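Putative cytoplasmic protein (Enterobacter cloacae, PDB 4HFL) is a type VI secretion effector, Tae4, an amidase that probably cleaves peptide bonds in the cell-wall peptidoglycan of rival bacteria. Local coordinates at residues A109-S115 with T168-S174; I127-T131 with C150-F156; L42-V46 with V83-D87. One frame throughout, in Å; residues are numbered along the deposited sequence.

How the interactions relate
Interactions 1 and 2 share one four-stranded antiparallel sheet. Strand 166-174 lies between the outermost strand 111-114, its partner in interaction 1, and strand 126-133, whose residues 127-131 meet the disulfide-closed loop 150-156 in interaction 2. Their centres are about 10 Å apart, and both segments of interaction 2 fall between the two strands of interaction 1 along the chain. Interaction 3 closes earlier, on the opposite side of the chain's centre, where helices 35-42 and 44-52 meet the two-stranded hairpin 82-92; its centre lies about 31 Å from that of interaction 1 and 25 Å from that of interaction 2. Sheet and helical parts together fit the papain-like fold of clan CA peptidases.

Interaction 1: A109-S115 with T168-S174; sequences ADISVSS and TNATFWS
Ala-109 lies against the face of the Trp-173 indole, its CA 3.7 Å from the centroid of the five-membered ring and 24° off the normal. The indole nitrogen is engaged separately, since Trp-173 NE1 donates to the carbonyl of Gly-107, while helix 95-106 packs on the indole through Leu-102, Pro-103 and Leu-106. Ala-109 CB also presses on Thr-171 CG2 at 3.4 Å, the two methyls closer than normal packing. Next along the chain, Asp-110 turns OD2 to the backbone of Ser-174: the N to OD2 distance is 2.8 Å, nearly along the C-O axis of the carboxylate and almost straight at the hydrogen (172°). The same oxygen forms a salt bridge with Arg-18, so the bend before the strand is tied down by charge as well as by backbone.

From here 111-114 runs antiparallel to 168-174 as an outermost strand of the four-stranded sheet. Two residues, Asp-110 and Ile-111, stand opposite the single Phe-172 in a classic beta bulge, and Phe-172 O accepts from Ile-111 N at 3.1 Å and more weakly from Asp-110 N. Beyond the bulge, Val-113 and Ala-170 exchange two backbone bonds.

The two faces differ in chemistry. The side chains of Ile-111 and Phe-172 run alongside each other, with Ile-111 CD1 4.0 Å from Phe-172 CD2; Val-113 and Ala-170 continue this apolar side, where Ala-170 also touches Phe-121. On the other face, Ser-112 OG, anti to its own backbone nitrogen (chi1 175°), reaches across a non-hydrogen-bonded pair and donates to Thr-171 OG1 at 3.2 Å.

Interaction 2: I127-T131 with C150-F156; sequences IIIFT and CSDDCHF
Cys-150 opens the contact by setting its sulfur at the rim of the Phe-130 ring: SG lies 4.0 Å from Phe-130 CE2 and 81° off the ring normal, a sulfur-aromatic contact at the edge. The chain then turns through Ser-151 and Asp-152. Ser-151 OG bonds to Thr-143 and Leu-144, and Asp-152 OD1 to Thr-143 and His-141, while Asp-152 OD2 forms a salt bridge with Arg-62, fastening the turn to strand 138-145 and helix 59-69. Cys-154 brings the chain back and closes a five-residue disulfide loop through its bond to Cys-150; its CB sits 4.0 Å from Phe-130 CZ.

At His-155 the backbone itself crosses the phenyl face, with the amide N 3.4 Å above the plane and over the ring centre. His-155 CB leans on Phe-130 CG at 3.6 Å, and the imidazole, its CG beside the backbone nitrogen (chi1 -59°), turns an edge toward the same ring in an offset edge-to-face pair whose planes meet at 67°. The imidazole also meets His-141 edge-to-face. Phe-156 ends the segment by reversing the geometry: now Phe-130 offers its edge, and CE1 points onto the face of Phe-156, 3.6 Å from Phe-156 CE1, with planes nearly perpendicular in a T-shaped pair. On the far face of Phe-130 lies Ile-128 of its own strand, whose CD1 also brushes the Phe-156 ring.

Phe-130, His-155 and Phe-156 thus form an aromatic cluster, with Cys-150 SG added at the phenyl edge. Between 127-131 and 150-156 ring, sulfur and van der Waals contacts do the work without hydrogen bonds, whereas those to strand 138-145 tie the turn to the sheet.

Interaction 3: L42-V46 with V83-D87; sequences LGGKV and VTGSD
Lys-45 lays the start of its side chain across Val-83: CG, anti to the backbone nitrogen (chi1 -175°), rests 3.8 Å from Val-83 CB, and the two side chains cross at about a right angle. The lysine chain bends at chi2, chi3 and chi4; CB and CG make the contact, and the ammonium end leads away from the other segment. Val-46 meets the same valine from the more buried side. With chi1 at 172°, CG1 is anti to the backbone N and CG2 is the branch that reaches over, 3.8 Å from Val-83 CG2. The valine thus divides its surface, CB and CG1 meeting Lys-45 and CG2 mainly Val-46. Behind them, Val-46 and Leu-42 pack on Ile-61 of helix 59-69 and on Tyr-91 of strand 90-92.

The backbone supplies the polar part. Leu-42 O, at the end of helix 35-42, receives a weak but fairly straight bond from Ser-86 N (3.4 Å, 166°). Gly-43 and Gly-44 follow with positive phi values, and the chain turns into helix 44-52. The backbones run near each other here, Gly-44 CA 4.4 Å from Ser-86 CA, and the chain passes close to Ser-86 N where Gly-44 has no side chain to intervene. Thr-84 O lies near the beginning of helix 44-52 and takes two weak bonds, from Lys-45 N and Val-46 N. Water 2 contacts Thr-84 OG1 weakly.

The junction of two helices is thus fitted to the end of strand 82-84 through one small apolar patch and several long bonds. Water 2 takes Lys-45 N at 2.7 Å, while Thr-84 O offers its weak bonds to Lys-45 N and Val-46 N, which probably lack helical partners.

Interaction 1: A109-S115 with T168-S174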
ATOM      1  N   ALA A 109      -9.177 -10.158   5.301  1.00 17.61           N
ATOM      2  CA  ALA A 109      -9.164 -10.162   3.835  1.00 18.14           C
ATOM      3  C   ALA A 109     -10.213 -11.084   3.245  1.00 22.19           C
ATOM      4  O   ALA A 109     -10.514 -12.152   3.799  1.00 16.80           O
ATOM      5  CB  ALA A 109      -7.830 -10.576   3.335  1.00 13.58           C
ATOM      6  N   ASP A 110     -10.748 -10.669   2.101  1.00 16.55           N
ATOM      7  CA  ASP A 110     -11.687 -11.480   1.362  1.00 11.00           C
ATOM      8  C   ASP A 110     -10.984 -12.665   0.734  1.00 11.61           C
ATOM      9  O   ASP A 110     -11.577 -13.730   0.587  1.00 13.60           O
ATOM     10  CB  ASP A 110     -12.290 -10.641   0.247  1.00 11.67           C
ATOM     11  CG  ASP A 110     -13.237  -9.583   0.784  1.00 20.46           C
ATOM     12  OD1 ASP A 110     -14.044  -9.928   1.676  1.00 17.82           O
ATOM     13  OD2 ASP A 110     -13.141  -8.429   0.334  1.00 19.87           O
ATOM     14  N   ILE A 111      -9.738 -12.458   0.318  1.00 15.38           N
ATOM     15  CA  ILE A 111      -8.994 -13.534  -0.335  1.00 15.26           C
ATOM     16  C   ILE A 111      -7.550 -13.482   0.113  1.00 19.59           C
ATOM     17  O   ILE A 111      -6.947 -12.416   0.145  1.00 21.52           O
ATOM     18  CB  ILE A 111      -9.015 -13.395  -1.886  1.00 18.94           C
ATOM     19  CG1 ILE A 111     -10.451 -13.501  -2.424  1.00 21.53           C
ATOM     20  CG2 ILE A 111      -8.118 -14.463  -2.556  1.00 26.78           C
ATOM     21  CD1 ILE A 111     -10.599 -13.073  -3.878  1.00 30.14           C
ATOM     22  N   SER A 112      -6.996 -14.635   0.464  1.00 17.91           N
ATOM     23  CA  SER A 112      -5.556 -14.754   0.694  1.00 15.71           C
ATOM     24  C   SER A 112      -5.127 -16.106   0.127  1.00 20.82           C
ATOM     25  O   SER A 112      -5.611 -17.143   0.579  1.00 19.76           O
ATOM     26  CB  SER A 112      -5.248 -14.677   2.193  1.00 15.68           C
ATOM     27  OG  SER A 112      -3.874 -14.894   2.443  1.00 23.55           O
ATOM     28  N   VAL A 113      -4.243 -16.093  -0.873  1.00 14.52           N
ATOM     29  CA  VAL A 113      -3.841 -17.327  -1.551  1.00 13.60           C
ATOM     30  C   VAL A 113      -2.332 -17.422  -1.716  1.00 15.93           C
ATOM     31  O   VAL A 113      -1.647 -16.412  -1.908  1.00 15.68           O
ATOM     32  CB  VAL A 113      -4.490 -17.461  -2.941  1.00 16.42           C
ATOM     33  CG1 VAL A 113      -5.986 -17.733  -2.793  1.00 17.37           C
ATOM     34  CG2 VAL A 113      -4.247 -16.163  -3.758  1.00 16.29           C
ATOM     35  N   SER A 114      -1.819 -18.643  -1.619  1.00 11.83           N
ATOM     36  CA  SER A 114      -0.418 -18.883  -1.891  1.00 14.10           C
ATOM     37  C   SER A 114      -0.237 -18.927  -3.408  1.00 18.87           C
ATOM     38  O   SER A 114      -1.223 -19.046  -4.153  1.00 20.88           O
ATOM     39  CB  SER A 114       0.037 -20.196  -1.235  1.00 16.81           C
ATOM     40  OG  SER A 114      -0.790 -21.273  -1.633  1.00 23.63           O
ATOM     41  N   SER A 115       1.005 -18.796  -3.861  1.00 21.84           N
ATOM     42  CA  SER A 115       1.311 -18.824  -5.296  1.00 34.34           C
ATOM     43  C   SER A 115       0.314 -18.028  -6.136  1.00 34.45           C
ATOM     44  O   SER A 115      -0.418 -18.601  -6.953  1.00 34.17           O
ATOM     45  CB  SER A 115       1.338 -20.266  -5.782  1.00 40.59           C
ATOM     46  OG  SER A 115       2.200 -21.065  -4.996  1.00 39.26           O
ATOM     47  N   THR A 168       4.818 -15.173  -2.938  1.00 18.14           N
ATOM     48  CA  THR A 168       4.344 -16.418  -2.347  1.00 19.13           C
ATOM     49  C   THR A 168       2.924 -16.326  -1.793  1.00 18.04           C
ATOM     50  O   THR A 168       2.325 -17.351  -1.456  1.00 19.00           O
ATOM     51  CB  THR A 168       5.298 -16.920  -1.245  1.00 23.58           C
ATOM     52  OG1 THR A 168       5.444 -15.911  -0.238  1.00 24.19           O
ATOM     53  CG2 THR A 168       6.671 -17.240  -1.840  1.00 23.27           C
ATOM     54  N   ASN A 169       2.388 -15.105  -1.700  1.00 18.58           N
ATOM     55  CA  ASN A 169       1.025 -14.888  -1.237  1.00 18.18           C
ATOM     56  C   ASN A 169       0.454 -13.625  -1.872  1.00 22.81           C
ATOM     57  O   ASN A 169       1.204 -12.687  -2.179  1.00 19.73           O
ATOM     58  CB  ASN A 169       0.980 -14.722   0.294  1.00 19.18           C
ATOM     59  CG  ASN A 169      -0.429 -14.412   0.806  1.00 26.40           C
ATOM     60  OD1 ASN A 169      -0.875 -13.250   0.812  1.00 24.79           O
ATOM     61  ND2 ASN A 169      -1.143 -15.454   1.215  1.00 17.09           N
ATOM     62  N   ALA A 170      -0.860 -13.605  -2.080  1.00 16.67           N
ATOM     63  CA  ALA A 170      -1.561 -12.348  -2.368  1.00 15.52           C
ATOM     64  C   ALA A 170      -2.746 -12.321  -1.439  1.00 21.09           C
ATOM     65  O   ALA A 170      -3.410 -13.347  -1.241  1.00 18.78           O
ATOM     66  CB  ALA A 170      -2.018 -12.277  -3.793  1.00 16.72           C
ATOM     67  N   THR A 171      -2.998 -11.143  -0.874  1.00 18.76           N
ATOM     68  CA  THR A 171      -4.050 -10.921   0.104  1.00 17.63           C
ATOM     69  C   THR A 171      -4.804  -9.674  -0.366  1.00 19.45           C
ATOM     70  O   THR A 171      -4.189  -8.665  -0.735  1.00 16.38           O
ATOM     71  CB  THR A 171      -3.429 -10.708   1.510  1.00 20.28           C
ATOM     72  OG1 THR A 171      -2.788 -11.918   1.935  1.00 19.93           O
ATOM     73  CG2 THR A 171      -4.488 -10.352   2.539  1.00 19.95           C
ATOM     74  N   PHE A 172      -6.129  -9.755  -0.355  1.00 21.27           N
ATOM     75  CA  PHE A 172      -6.972  -8.857  -1.114  1.00 19.73           C
ATOM     76  C   PHE A 172      -8.284  -8.531  -0.403  1.00 18.85           C
ATOM     77  O   PHE A 172      -8.957  -9.447   0.124  1.00 17.35           O
ATOM     78  CB  PHE A 172      -7.292  -9.501  -2.465  1.00 18.67           C
ATOM     79  CG  PHE A 172      -8.392  -8.797  -3.225  1.00 19.17           C
ATOM     80  CD1 PHE A 172      -8.091  -7.725  -4.046  1.00 17.31           C
ATOM     81  CD2 PHE A 172      -9.714  -9.214  -3.124  1.00 19.58           C
ATOM     82  CE1 PHE A 172      -9.095  -7.063  -4.745  1.00 21.51           C
ATOM     83  CE2 PHE A 172     -10.729  -8.559  -3.822  1.00 18.06           C
ATOM     84  CZ  PHE A 172     -10.415  -7.482  -4.635  1.00 18.11           C
ATOM     85  N   TRP A 173      -8.641  -7.240  -0.433  1.00 19.00           N
ATOM     86  CA  TRP A 173      -9.949  -6.734   0.036  1.00 19.86           C
ATOM     87  C   TRP A 173     -10.692  -6.063  -1.105  1.00 19.78           C
ATOM     88  O   TRP A 173     -10.147  -5.173  -1.775  1.00 15.20           O
ATOM     89  CB  TRP A 173      -9.779  -5.675   1.139  1.00 16.66           C
ATOM     90  CG  TRP A 173      -9.177  -6.162   2.442  1.00 13.41           C
ATOM     91  CD1 TRP A 173      -9.854  -6.466   3.582  1.00 15.86           C
ATOM     92  CD2 TRP A 173      -7.785  -6.351   2.738  1.00 17.30           C
ATOM     93  NE1 TRP A 173      -8.976  -6.864   4.563  1.00 17.21           N
ATOM     94  CE2 TRP A 173      -7.700  -6.794   4.074  1.00 19.15           C
ATOM     95  CE3 TRP A 173      -6.601  -6.195   2.000  1.00 18.54           C
ATOM     96  CZ2 TRP A 173      -6.480  -7.092   4.689  1.00 21.53           C
ATOM     97  CZ3 TRP A 173      -5.396  -6.488   2.612  1.00 23.83           C
ATOM     98  CH2 TRP A 173      -5.343  -6.939   3.944  1.00 23.23           C
ATOM     99  N   SER A 174     -11.947  -6.451  -1.311  1.00 17.57           N
ATOM    100  CA  SER A 174     -12.792  -5.794  -2.308  1.00 14.79           C
ATOM    101  C   SER A 174     -13.131  -4.371  -1.877  1.00 16.99           C
ATOM    102  O   SER A 174     -13.420  -4.114  -0.699  1.00 16.07           O
ATOM    103  CB  SER A 174     -14.106  -6.579  -2.507  1.00 24.00           C
ATOM    104  OG  SER A 174     -13.890  -7.734  -3.288  1.00 28.64           O
TER
HETATM  105  O   HOH W   1       3.824 -19.736  -3.251  1.00 29.93           O

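Interaction 2: I127-T131 with C150-F156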
ATOM      1  N   ILE A 127      -8.066  -3.460  -2.801  1.00 19.46           N
ATOM      2  CA  ILE A 127      -6.701  -3.324  -2.309  1.00 16.50           C
ATOM      3  C   ILE A 127      -6.032  -4.692  -2.305  1.00 19.40           C
ATOM      4  O   ILE A 127      -6.605  -5.658  -1.818  1.00 16.96           O
ATOM      5  CB  ILE A 127      -6.700  -2.806  -0.856  1.00 18.78           C
ATOM      6  CG1 ILE A 127      -7.235  -1.374  -0.796  1.00 26.34           C
ATOM      7  CG2 ILE A 127      -5.284  -2.894  -0.239  1.00 18.68           C
ATOM      8  CD1 ILE A 127      -7.355  -0.848   0.620  1.00 28.86           C
ATOM      9  N   ILE A 128      -4.802  -4.775  -2.808  1.00 12.65           N
ATOM     10  CA  ILE A 128      -4.108  -6.060  -2.863  1.00 12.31           C
ATOM     11  C   ILE A 128      -2.673  -5.960  -2.311  1.00 19.25           C
ATOM     12  O   ILE A 128      -1.958  -4.992  -2.587  1.00 20.65           O
ATOM     13  CB  ILE A 128      -4.160  -6.663  -4.304  1.00 19.74           C
ATOM     14  CG1 ILE A 128      -3.787  -8.147  -4.299  1.00 21.15           C
ATOM     15  CG2 ILE A 128      -3.272  -5.876  -5.280  1.00 16.03           C
ATOM     16  CD1 ILE A 128      -4.094  -8.832  -5.635  1.00 20.80           C
ATOM     17  N   ILE A 129      -2.281  -6.951  -1.508  1.00 15.57           N
ATOM     18  CA  ILE A 129      -0.928  -7.049  -0.959  1.00 16.56           C
ATOM     19  C   ILE A 129      -0.245  -8.297  -1.513  1.00 24.87           C
ATOM     20  O   ILE A 129      -0.750  -9.413  -1.339  1.00 21.85           O
ATOM     21  CB  ILE A 129      -0.951  -7.254   0.575  1.00 20.22           C
ATOM     22  CG1 ILE A 129      -1.643  -6.092   1.295  1.00 14.63           C
ATOM     23  CG2 ILE A 129       0.467  -7.484   1.115  1.00 21.25           C
ATOM     24  CD1 ILE A 129      -1.850  -6.373   2.785  1.00 17.76           C
ATOM     25  N   PHE A 130       0.922  -8.117  -2.124  1.00 24.14           N
ATOM     26  CA  PHE A 130       1.724  -9.224  -2.624  1.00 19.96           C
ATOM     27  C   PHE A 130       2.913  -9.379  -1.696  1.00 22.75           C
ATOM     28  O   PHE A 130       3.666  -8.444  -1.535  1.00 26.22           O
ATOM     29  CB  PHE A 130       2.281  -8.873  -4.005  1.00 18.05           C
ATOM     30  CG  PHE A 130       1.229  -8.635  -5.055  1.00 21.25           C
ATOM     31  CD1 PHE A 130       0.578  -9.699  -5.663  1.00 18.00           C
ATOM     32  CD2 PHE A 130       0.906  -7.341  -5.447  1.00 21.55           C
ATOM     33  CE1 PHE A 130      -0.379  -9.477  -6.646  1.00 20.46           C
ATOM     34  CE2 PHE A 130      -0.042  -7.117  -6.431  1.00 20.66           C
ATOM     35  CZ  PHE A 130      -0.689  -8.188  -7.032  1.00 15.45           C
ATOM     36  N   THR A 131       3.124 -10.550  -1.099  1.00 19.53           N
ATOM     37  CA  THR A 131       4.331 -10.724  -0.288  1.00 13.82           C
ATOM     38  C   THR A 131       5.168 -11.838  -0.850  1.00 19.51           C
ATOM     39  O   THR A 131       4.667 -12.678  -1.587  1.00 18.40           O
ATOM     40  CB  THR A 131       4.020 -11.043   1.168  1.00 19.38           C
ATOM     41  OG1 THR A 131       3.134 -12.164   1.207  1.00 23.00           O
ATOM     42  CG2 THR A 131       3.362  -9.837   1.851  1.00 20.61           C
ATOM     43  N   CYS A 150      -2.880  -3.396 -12.002  1.00 23.20           N
ATOM     44  CA  CYS A 150      -2.615  -2.744 -10.723  1.00 24.94           C
ATOM     45  C   CYS A 150      -2.366  -1.263 -10.941  1.00 25.72           C
ATOM     46  O   CYS A 150      -2.004  -0.859 -12.046  1.00 25.43           O
ATOM     47  CB  CYS A 150      -1.415  -3.373 -10.027  1.00 22.73           C
ATOM     48  SG  CYS A 150      -1.747  -5.042  -9.442  1.00 22.77           S
ATOM     49  N   SER A 151      -2.576  -0.450  -9.903  1.00 24.93           N
ATOM     50  CA  SER A 151      -2.403   0.999 -10.026  1.00 26.36           C
ATOM     51  C   SER A 151      -0.942   1.385 -10.208  1.00 29.75           C
ATOM     52  O   SER A 151      -0.637   2.485 -10.672  1.00 30.84           O
ATOM     53  CB  SER A 151      -3.011   1.738  -8.831  1.00 21.54           C
ATOM     54  OG  SER A 151      -2.664   1.126  -7.604  1.00 22.52           O
ATOM     55  N   ASP A 152      -0.030   0.492  -9.836  1.00 25.90           N
ATOM     56  CA  ASP A 152       1.372   0.704 -10.194  1.00 30.30           C
ATOM     57  C   ASP A 152       2.008  -0.538 -10.826  1.00 35.45           C
ATOM     58  O   ASP A 152       2.205  -0.579 -12.041  1.00 41.39           O
ATOM     59  CB  ASP A 152       2.208   1.306  -9.043  1.00 22.37           C
ATOM     60  CG  ASP A 152       2.228   0.444  -7.778  1.00 26.19           C
ATOM     61  OD1 ASP A 152       1.652  -0.672  -7.734  1.00 23.92           O
ATOM     62  OD2 ASP A 152       2.869   0.888  -6.810  1.00 21.82           O
ATOM     63  N   ASP A 153       2.325  -1.539 -10.014  1.00 33.35           N
ATOM     64  CA  ASP A 153       2.818  -2.801 -10.553  1.00 33.00           C
ATOM     65  C   ASP A 153       2.216  -3.969  -9.782  1.00 29.14           C
ATOM     66  O   ASP A 153       2.129  -3.929  -8.550  1.00 32.24           O
ATOM     67  CB  ASP A 153       4.350  -2.869 -10.494  1.00 37.32           C
ATOM     68  CG  ASP A 153       5.024  -1.861 -11.417  1.00 48.11           C
ATOM     69  OD1 ASP A 153       5.447  -0.796 -10.922  1.00 55.40           O
ATOM     70  OD2 ASP A 153       5.140  -2.131 -12.633  1.00 45.86           O
ATOM     71  N   CYS A 154       1.791  -5.002 -10.507  1.00 23.69           N
ATOM     72  CA  CYS A 154       1.362  -6.251  -9.871  1.00 26.19           C
ATOM     73  C   CYS A 154       2.550  -7.171  -9.659  1.00 31.29           C
ATOM     74  O   CYS A 154       3.549  -7.084 -10.383  1.00 27.07           O
ATOM     75  CB  CYS A 154       0.335  -6.978 -10.735  1.00 22.04           C
ATOM     76  SG  CYS A 154      -1.091  -5.979 -11.119  1.00 29.51           S
ATOM     77  N   HIS A 155       2.435  -8.054  -8.671  1.00 33.06           N
ATOM     78  CA  HIS A 155       3.479  -9.030  -8.389  1.00 33.53           C
ATOM     79  C   HIS A 155       2.889 -10.424  -8.337  1.00 31.68           C
ATOM     80  O   HIS A 155       2.892 -11.090  -7.291  1.00 30.89           O
ATOM     81  CB  HIS A 155       4.217  -8.658  -7.099  1.00 31.69           C
ATOM     82  CG  HIS A 155       4.850  -7.304  -7.161  1.00 29.16           C
ATOM     83  ND1 HIS A 155       6.124  -7.098  -7.646  1.00 34.12           N
ATOM     84  CD2 HIS A 155       4.365  -6.077  -6.853  1.00 31.20           C
ATOM     85  CE1 HIS A 155       6.406  -5.806  -7.614  1.00 36.41           C
ATOM     86  NE2 HIS A 155       5.355  -5.166  -7.134  1.00 35.18           N
ATOM     87  N   PHE A 156       2.350 -10.849  -9.477  1.00 32.64           N
ATOM     88  CA  PHE A 156       1.846 -12.206  -9.632  1.00 32.80           C
ATOM     89  C   PHE A 156       3.015 -13.108 -10.001  1.00 42.40           C
ATOM     90  O   PHE A 156       4.122 -12.617 -10.247  1.00 45.04           O
ATOM     91  CB  PHE A 156       0.769 -12.252 -10.722  1.00 30.52           C
ATOM     92  CG  PHE A 156      -0.502 -11.507 -10.364  1.00 31.35           C
ATOM     93  CD1 PHE A 156      -1.294 -11.921  -9.294  1.00 22.71           C
ATOM     94  CD2 PHE A 156      -0.921 -10.408 -11.113  1.00 32.56           C
ATOM     95  CE1 PHE A 156      -2.470 -11.253  -8.979  1.00 27.28           C
ATOM     96  CE2 PHE A 156      -2.094  -9.733 -10.797  1.00 31.14           C
ATOM     97  CZ  PHE A 156      -2.868 -10.154  -9.732  1.00 30.38           C
TER

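Interaction 3: L42-V46 with V83-D87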
ATOM      1  N   LEU A  42       4.686  15.318  -1.379  1.00 58.15           N
ATOM      2  CA  LEU A  42       4.074  15.278  -0.053  1.00 52.65           C
ATOM      3  C   LEU A  42       4.737  16.230   0.929  1.00 49.07           C
ATOM      4  O   LEU A  42       4.200  16.482   2.010  1.00 46.55           O
ATOM      5  CB  LEU A  42       4.107  13.857   0.499  1.00 45.35           C
ATOM      6  CG  LEU A  42       3.178  12.889  -0.233  1.00 41.90           C
ATOM      7  CD1 LEU A  42       3.425  11.419   0.157  1.00 33.38           C
ATOM      8  CD2 LEU A  42       1.730  13.279   0.025  1.00 42.13           C
ATOM      9  N   GLY A  43       5.902  16.754   0.543  1.00 49.92           N
ATOM     10  CA  GLY A  43       6.638  17.722   1.341  1.00 55.01           C
ATOM     11  C   GLY A  43       7.041  17.238   2.726  1.00 53.02           C
ATOM     12  O   GLY A  43       6.937  16.047   3.029  1.00 38.88           O
ATOM     13  N   GLY A  44       7.516  18.168   3.558  1.00 57.54           N
ATOM     14  CA  GLY A  44       7.777  17.909   4.967  1.00 54.10           C
ATOM     15  C   GLY A  44       8.820  16.856   5.308  1.00 50.84           C
ATOM     16  O   GLY A  44       9.820  16.688   4.595  1.00 54.47           O
ATOM     17  N   LYS A  45       8.591  16.149   6.414  1.00 48.59           N
ATOM     18  CA  LYS A  45       9.522  15.120   6.886  1.00 51.31           C
ATOM     19  C   LYS A  45       9.576  13.900   5.965  1.00 52.83           C
ATOM     20  O   LYS A  45      10.588  13.200   5.898  1.00 54.37           O
ATOM     21  CB  LYS A  45       9.183  14.702   8.324  1.00 47.61           C
ATOM     22  CG  LYS A  45      10.167  13.715   8.958  1.00 49.66           C
ATOM     23  CD  LYS A  45      11.654  14.102   8.749  1.00 56.70           C
ATOM     24  CE  LYS A  45      12.053  15.428   9.410  1.00 61.71           C
ATOM     25  NZ  LYS A  45      11.862  16.609   8.516  1.00 61.46           N
ATOM     26  N   VAL A  46       8.485  13.649   5.253  1.00 53.89           N
ATOM     27  CA  VAL A  46       8.488  12.606   4.236  1.00 50.78           C
ATOM     28  C   VAL A  46       9.515  12.937   3.140  1.00 47.14           C
ATOM     29  O   VAL A  46      10.349  12.090   2.787  1.00 41.90           O
ATOM     30  CB  VAL A  46       7.080  12.396   3.644  1.00 44.89           C
ATOM     31  CG1 VAL A  46       7.138  11.453   2.461  1.00 47.69           C
ATOM     32  CG2 VAL A  46       6.137  11.844   4.709  1.00 40.97           C
ATOM     33  N   VAL A  83       5.972   9.170  10.218  1.00 42.27           N
ATOM     34  CA  VAL A  83       6.362  10.577  10.344  1.00 42.77           C
ATOM     35  C   VAL A  83       5.184  11.417   9.866  1.00 47.39           C
ATOM     36  O   VAL A  83       4.085  10.886   9.674  1.00 42.69           O
ATOM     37  CB  VAL A  83       7.637  10.941   9.551  1.00 39.70           C
ATOM     38  CG1 VAL A  83       8.862  10.167  10.088  1.00 41.21           C
ATOM     39  CG2 VAL A  83       7.434  10.706   8.058  1.00 36.65           C
ATOM     40  N   THR A  84       5.403  12.715   9.680  1.00 49.93           N
ATOM     41  CA  THR A  84       4.369  13.602   9.140  1.00 51.42           C
ATOM     42  C   THR A  84       4.782  14.185   7.790  1.00 49.37           C
ATOM     43  O   THR A  84       5.974  14.335   7.501  1.00 49.22           O
ATOM     44  CB  THR A  84       4.082  14.772  10.087  1.00 53.76           C
ATOM     45  OG1 THR A  84       5.284  15.535  10.267  1.00 60.08           O
ATOM     46  CG2 THR A  84       3.590  14.265  11.437  1.00 50.87           C
ATOM     47  N   GLY A  85       3.796  14.507   6.962  1.00 45.72           N
ATOM     48  CA  GLY A  85       4.051  15.293   5.771  1.00 48.82           C
ATOM     49  C   GLY A  85       3.736  16.731   6.128  1.00 49.47           C
ATOM     50  O   GLY A  85       3.370  17.013   7.276  1.00 45.49           O
ATOM     51  N   SER A  86       3.840  17.639   5.162  1.00 51.94           N
ATOM     52  CA  SER A  86       3.566  19.045   5.428  1.00 52.72           C
ATOM     53  C   SER A  86       2.076  19.278   5.662  1.00 51.05           C
ATOM     54  O   SER A  86       1.653  20.402   5.910  1.00 49.44           O
ATOM     55  CB  SER A  86       4.059  19.916   4.275  1.00 59.41           C
ATOM     56  OG  SER A  86       3.325  19.650   3.092  1.00 61.41           O
ATOM     57  N   ASP A  87       1.287  18.208   5.580  1.00 54.03           N
ATOM     58  CA  ASP A  87      -0.154  18.286   5.811  1.00 47.20           C
ATOM     59  C   ASP A  87      -0.527  17.934   7.256  1.00 40.51           C
ATOM     60  O   ASP A  87      -1.697  18.020   7.634  1.00 41.16           O
ATOM     61  CB  ASP A  87      -0.916  17.384   4.823  1.00 43.69           C
ATOM     62  CG  ASP A  87      -0.581  15.903   4.992  1.00 41.47           C
ATOM     63  OD1 ASP A  87       0.388  15.581   5.715  1.00 41.43           O
ATOM     64  OD2 ASP A  87      -1.283  15.052   4.391  1.00 35.88           O
TER
HETATM   65  O   HOH W   2       6.920  17.471   8.140  1.00 48.23           O